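Local structure of probable ribosomal RNA small subunit methyltransferase (Thermus thermophilus, 3DMH) at residues Q119-R130 with K175-L185. The protein methylates the exocyclic N2 of a guanosine in 16S ribosomal RNA, using S-adenosylmethionine as methyl donor. Sequence-based numbering, arbitrary orientation.
Sequences QASLVAAARALR and KEKEAPPLPSL
K175 reaches the C-terminal end of helix 115-128 and binds A126 O in the last turn and L129 O just past the end, a worked example of a lysine ammonium shared by two carbonyls where a helix stops. The helix lies on a seven-stranded sheet of order 3-2-1-4-5-7-6, that of the Rossmann-like methyltransferase fold, here the N-terminal of two such sheets; residues 175-185 run from its strand 168-174 along the helix toward strand 187-193. The tight part is at the helix end. With CG anti to the backbone N (chi1 -172°) and the chain extended beyond it, K175 carries NZ to 2.9 Å from A126 O and 2.8 Å from L129 O, tilted modestly from both carbonyl planes. Its CD also packs against L129 CB, at 3.8 Å. A methionine here would probably leave both carbonyls without their shared donor and the helix end without a nearby positive charge. Next to it, A179 CB lies 3.9 Å from A126 CB. Farther along, the proline-rich segment 180-183 packs more loosely: V123 spreads its two methyls, CG1 over the carbonyl oxygens of P180 and P181 and toward L182 CD2, CG2 meeting P183 CD tip to tip at 4.1 Å. V123 and A126 are buried, whereas P181 is exposed and L182 and P183 partly so. R127 spans the border: bent at chi3 (56°), its chain passes L182 obliquely, and NH1 donates to P180 O at 2.7 Å, the oxygen in the guanidinium plane but NH1 well above the carbonyl plane.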
loop_
_atom_site.group_PDB
_atom_site.type_symbol
_atom_site.label_atom_id
_atom_site.label_comp_id
_atom_site.label_asym_id
_atom_site.label_seq_id
_atom_site.Cartn_x
_atom_site.Cartn_y
_atom_site.Cartn_z
ATOM N N GLN A 119 14.946 4.925 1.964
ATOM C CA GLN A 119 16.027 5.241 2.898
ATOM C C GLN A 119 15.771 4.661 4.282
ATOM O O GLN A 119 16.684 4.114 4.917
ATOM C CB GLN A 119 16.232 6.762 3.004
ATOM C CG GLN A 119 17.414 7.154 3.893
ATOM C CD GLN A 119 18.754 6.780 3.289
ATOM O OE1 GLN A 119 18.869 6.600 2.073
ATOM N NE2 GLN A 119 19.778 6.658 4.134
ATOM N N ALA A 120 14.523 4.777 4.734
ATOM C CA ALA A 120 14.116 4.231 6.022
ATOM C C ALA A 120 14.304 2.717 6.017
ATOM O O ALA A 120 14.724 2.133 7.019
ATOM C CB ALA A 120 12.656 4.574 6.305
ATOM N N SER A 121 13.991 2.096 4.882
ATOM C CA SER A 121 14.173 0.644 4.709
ATOM C C SER A 121 15.642 0.228 4.736
ATOM O O SER A 121 15.995 -0.794 5.344
ATOM C CB SER A 121 13.513 0.153 3.418
ATOM O OG SER A 121 12.093 0.303 3.508
ATOM N N LEU A 122 16.490 1.032 4.090
ATOM C CA LEU A 122 17.938 0.787 4.094
ATOM C C LEU A 122 18.510 0.880 5.502
ATOM O O LEU A 122 19.290 0.022 5.916
ATOM C CB LEU A 122 18.656 1.770 3.163
ATOM C CG LEU A 122 18.439 1.531 1.661
ATOM C CD1 LEU A 122 19.050 2.661 0.831
ATOM C CD2 LEU A 122 18.991 0.171 1.233
ATOM N N VAL A 123 18.125 1.924 6.238
ATOM C CA VAL A 123 18.596 2.064 7.621
ATOM C C VAL A 123 18.051 0.949 8.521
ATOM O O VAL A 123 18.783 0.412 9.357
ATOM C CB VAL A 123 18.260 3.445 8.208
ATOM C CG1 VAL A 123 18.811 3.557 9.618
ATOM C CG2 VAL A 123 18.849 4.539 7.330
ATOM N N ALA A 124 16.776 0.585 8.345
ATOM C CA ALA A 124 16.216 -0.531 9.101
ATOM C C ALA A 124 17.041 -1.797 8.860
ATOM O O ALA A 124 17.290 -2.573 9.792
ATOM C CB ALA A 124 14.767 -0.773 8.699
ATOM N N ALA A 125 17.430 -2.021 7.604
ATOM C CA ALA A 125 18.232 -3.203 7.249
ATOM C C ALA A 125 19.572 -3.183 7.977
ATOM O O ALA A 125 19.978 -4.173 8.575
ATOM C CB ALA A 125 18.446 -3.290 5.750
ATOM N N ALA A 126 20.240 -2.033 7.925
ATOM C CA ALA A 126 21.538 -1.856 8.594
ATOM C C ALA A 126 21.429 -2.079 10.111
ATOM O O ALA A 126 22.282 -2.740 10.714
ATOM C CB ALA A 126 22.123 -0.486 8.267
ATOM N N ARG A 127 20.363 -1.552 10.710
ATOM C CA ARG A 127 20.111 -1.714 12.143
ATOM C C ARG A 127 19.763 -3.153 12.538
ATOM O O ARG A 127 20.180 -3.623 13.604
ATOM C CB ARG A 127 19.010 -0.748 12.597
ATOM C CG ARG A 127 19.383 0.722 12.386
ATOM C CD ARG A 127 18.369 1.699 12.996
ATOM N NE ARG A 127 18.165 1.473 14.426
ATOM C CZ ARG A 127 18.939 1.983 15.382
ATOM N NH1 ARG A 127 19.973 2.755 15.066
ATOM N NH2 ARG A 127 18.677 1.715 16.655
ATOM N N ALA A 128 19.007 -3.849 11.681
ATOM C CA ALA A 128 18.573 -5.212 11.967
ATOM C C ALA A 128 19.718 -6.208 12.040
ATOM O O ALA A 128 19.631 -7.204 12.761
ATOM C CB ALA A 128 17.558 -5.660 10.908
ATOM N N LEU A 129 20.755 -5.958 11.251
ATOM C CA LEU A 129 21.893 -6.856 11.142
ATOM C C LEU A 129 22.804 -6.785 12.364
ATOM O O LEU A 129 23.085 -5.702 12.877
ATOM C CB LEU A 129 22.711 -6.531 9.877
ATOM C CG LEU A 129 22.086 -6.960 8.531
ATOM C CD1 LEU A 129 22.919 -6.411 7.371
ATOM C CD2 LEU A 129 21.951 -8.474 8.432
ATOM N N ARG A 130 23.282 -7.943 12.808
ATOM C CA ARG A 130 24.434 -8.001 13.709
ATOM C C ARG A 130 25.660 -7.508 12.957
ATOM O O ARG A 130 25.678 -7.475 11.733
ATOM C CB ARG A 130 24.681 -9.439 14.181
ATOM C CG ARG A 130 25.149 -10.382 13.069
ATOM C CD ARG A 130 25.718 -11.672 13.603
ATOM N NE ARG A 130 25.993 -12.658 12.550
ATOM C CZ ARG A 130 27.108 -12.708 11.817
ATOM N NH1 ARG A 130 28.077 -11.813 11.990
ATOM N NH2 ARG A 130 27.261 -13.667 10.910
ATOM N N LYS A 175 27.754 -5.827 6.777
ATOM C CA LYS A 175 27.785 -4.804 7.828
ATOM C C LYS A 175 29.175 -4.789 8.458
ATOM O O LYS A 175 29.578 -5.740 9.134
ATOM C CB LYS A 175 26.721 -5.057 8.899
ATOM C CG LYS A 175 26.598 -3.907 9.905
ATOM C CD LYS A 175 25.423 -4.105 10.844
ATOM C CE LYS A 175 25.418 -3.082 11.955
ATOM N NZ LYS A 175 24.193 -3.183 12.792
ATOM N N GLU A 176 29.897 -3.703 8.220
ATOM C CA GLU A 176 31.273 -3.565 8.716
ATOM C C GLU A 176 31.391 -2.396 9.693
ATOM O O GLU A 176 32.439 -2.189 10.341
ATOM C CB GLU A 176 32.248 -3.392 7.542
ATOM C CG GLU A 176 32.309 -4.580 6.588
ATOM C CD GLU A 176 33.472 -4.498 5.612
ATOM O OE1 GLU A 176 34.597 -4.845 6.012
ATOM O OE2 GLU A 176 33.266 -4.093 4.448
ATOM N N LYS A 177 30.308 -1.635 9.794
ATOM C CA LYS A 177 30.260 -0.431 10.613
ATOM C C LYS A 177 28.927 -0.306 11.348
ATOM O O LYS A 177 27.931 -0.941 10.975
ATOM C CB LYS A 177 30.498 0.817 9.750
ATOM C CG LYS A 177 29.272 1.264 8.964
ATOM C CD LYS A 177 29.546 2.488 8.111
ATOM C CE LYS A 177 30.359 2.138 6.876
ATOM N NZ LYS A 177 30.697 3.382 6.140
ATOM N N GLU A 178 28.913 0.541 12.370
ATOM C CA GLU A 178 27.720 0.770 13.173
ATOM C C GLU A 178 26.633 1.472 12.369
ATOM O O GLU A 178 26.905 2.419 11.627
ATOM C CB GLU A 178 28.069 1.593 14.417
ATOM C CG GLU A 178 27.543 0.975 15.703
ATOM C CD GLU A 178 28.050 -0.447 15.908
ATOM O OE1 GLU A 178 27.216 -1.377 15.883
ATOM O OE2 GLU A 178 29.280 -0.634 16.076
ATOM N N ALA A 179 25.402 0.988 12.510
ATOM C CA ALA A 179 24.262 1.609 11.861
ATOM C C ALA A 179 23.899 2.935 12.539
ATOM O O ALA A 179 23.983 3.046 13.768
ATOM C CB ALA A 179 23.075 0.659 11.882
ATOM N N PRO A 180 23.475 3.933 11.741
ATOM C CA PRO A 180 22.994 5.192 12.316
ATOM C C PRO A 180 21.605 5.058 12.946
ATOM O O PRO A 180 20.965 3.993 12.830
ATOM C CB PRO A 180 22.908 6.111 11.095
ATOM C CG PRO A 180 22.577 5.184 9.976
ATOM C CD PRO A 180 23.407 3.956 10.268
ATOM N N PRO A 181 21.135 6.124 13.621
ATOM C CA PRO A 181 19.747 6.149 14.062
ATOM C C PRO A 181 18.809 6.185 12.847
ATOM O O PRO A 181 19.231 6.546 11.733
ATOM C CB PRO A 181 19.653 7.458 14.861
ATOM C CG PRO A 181 21.081 7.782 15.236
ATOM C CD PRO A 181 21.869 7.335 14.056
ATOM N N LEU A 182 17.561 5.772 13.050
ATOM C CA LEU A 182 16.556 5.927 12.004
ATOM C C LEU A 182 16.408 7.406 11.672
ATOM O O LEU A 182 16.501 8.249 12.570
ATOM C CB LEU A 182 15.205 5.376 12.454
ATOM C CG LEU A 182 15.026 3.856 12.488
ATOM C CD1 LEU A 182 13.723 3.496 13.188
ATOM C CD2 LEU A 182 15.088 3.273 11.071
ATOM N N PRO A 183 16.155 7.724 10.393
ATOM C CA PRO A 183 15.842 9.112 10.052
ATOM C C PRO A 183 14.480 9.493 10.633
ATOM O O PRO A 183 13.718 8.622 11.052
ATOM C CB PRO A 183 15.792 9.111 8.521
ATOM C CG PRO A 183 16.258 7.746 8.081
ATOM C CD PRO A 183 16.078 6.824 9.228
ATOM N N SER A 184 14.209 10.795 10.714
ATOM C CA SER A 184 12.900 11.289 11.100
ATOM C C SER A 184 11.909 10.820 10.053
ATOM O O SER A 184 12.167 10.938 8.855
ATOM C CB SER A 184 12.915 12.819 11.157
ATOM O OG SER A 184 11.787 13.297 11.855
ATOM N N LEU A 185 10.780 10.278 10.506
ATOM C CA LEU A 185 9.863 9.602 9.589
ATOM C C LEU A 185 8.555 10.334 9.349
ATOM O O LEU A 185 7.956 10.217 8.279
ATOM C CB LEU A 185 9.563 8.205 10.112
ATOM C CG LEU A 185 10.757 7.263 10.222
ATOM C CD1 LEU A 185 10.426 6.129 11.174
ATOM C CD2 LEU A 185 11.167 6.745 8.849
#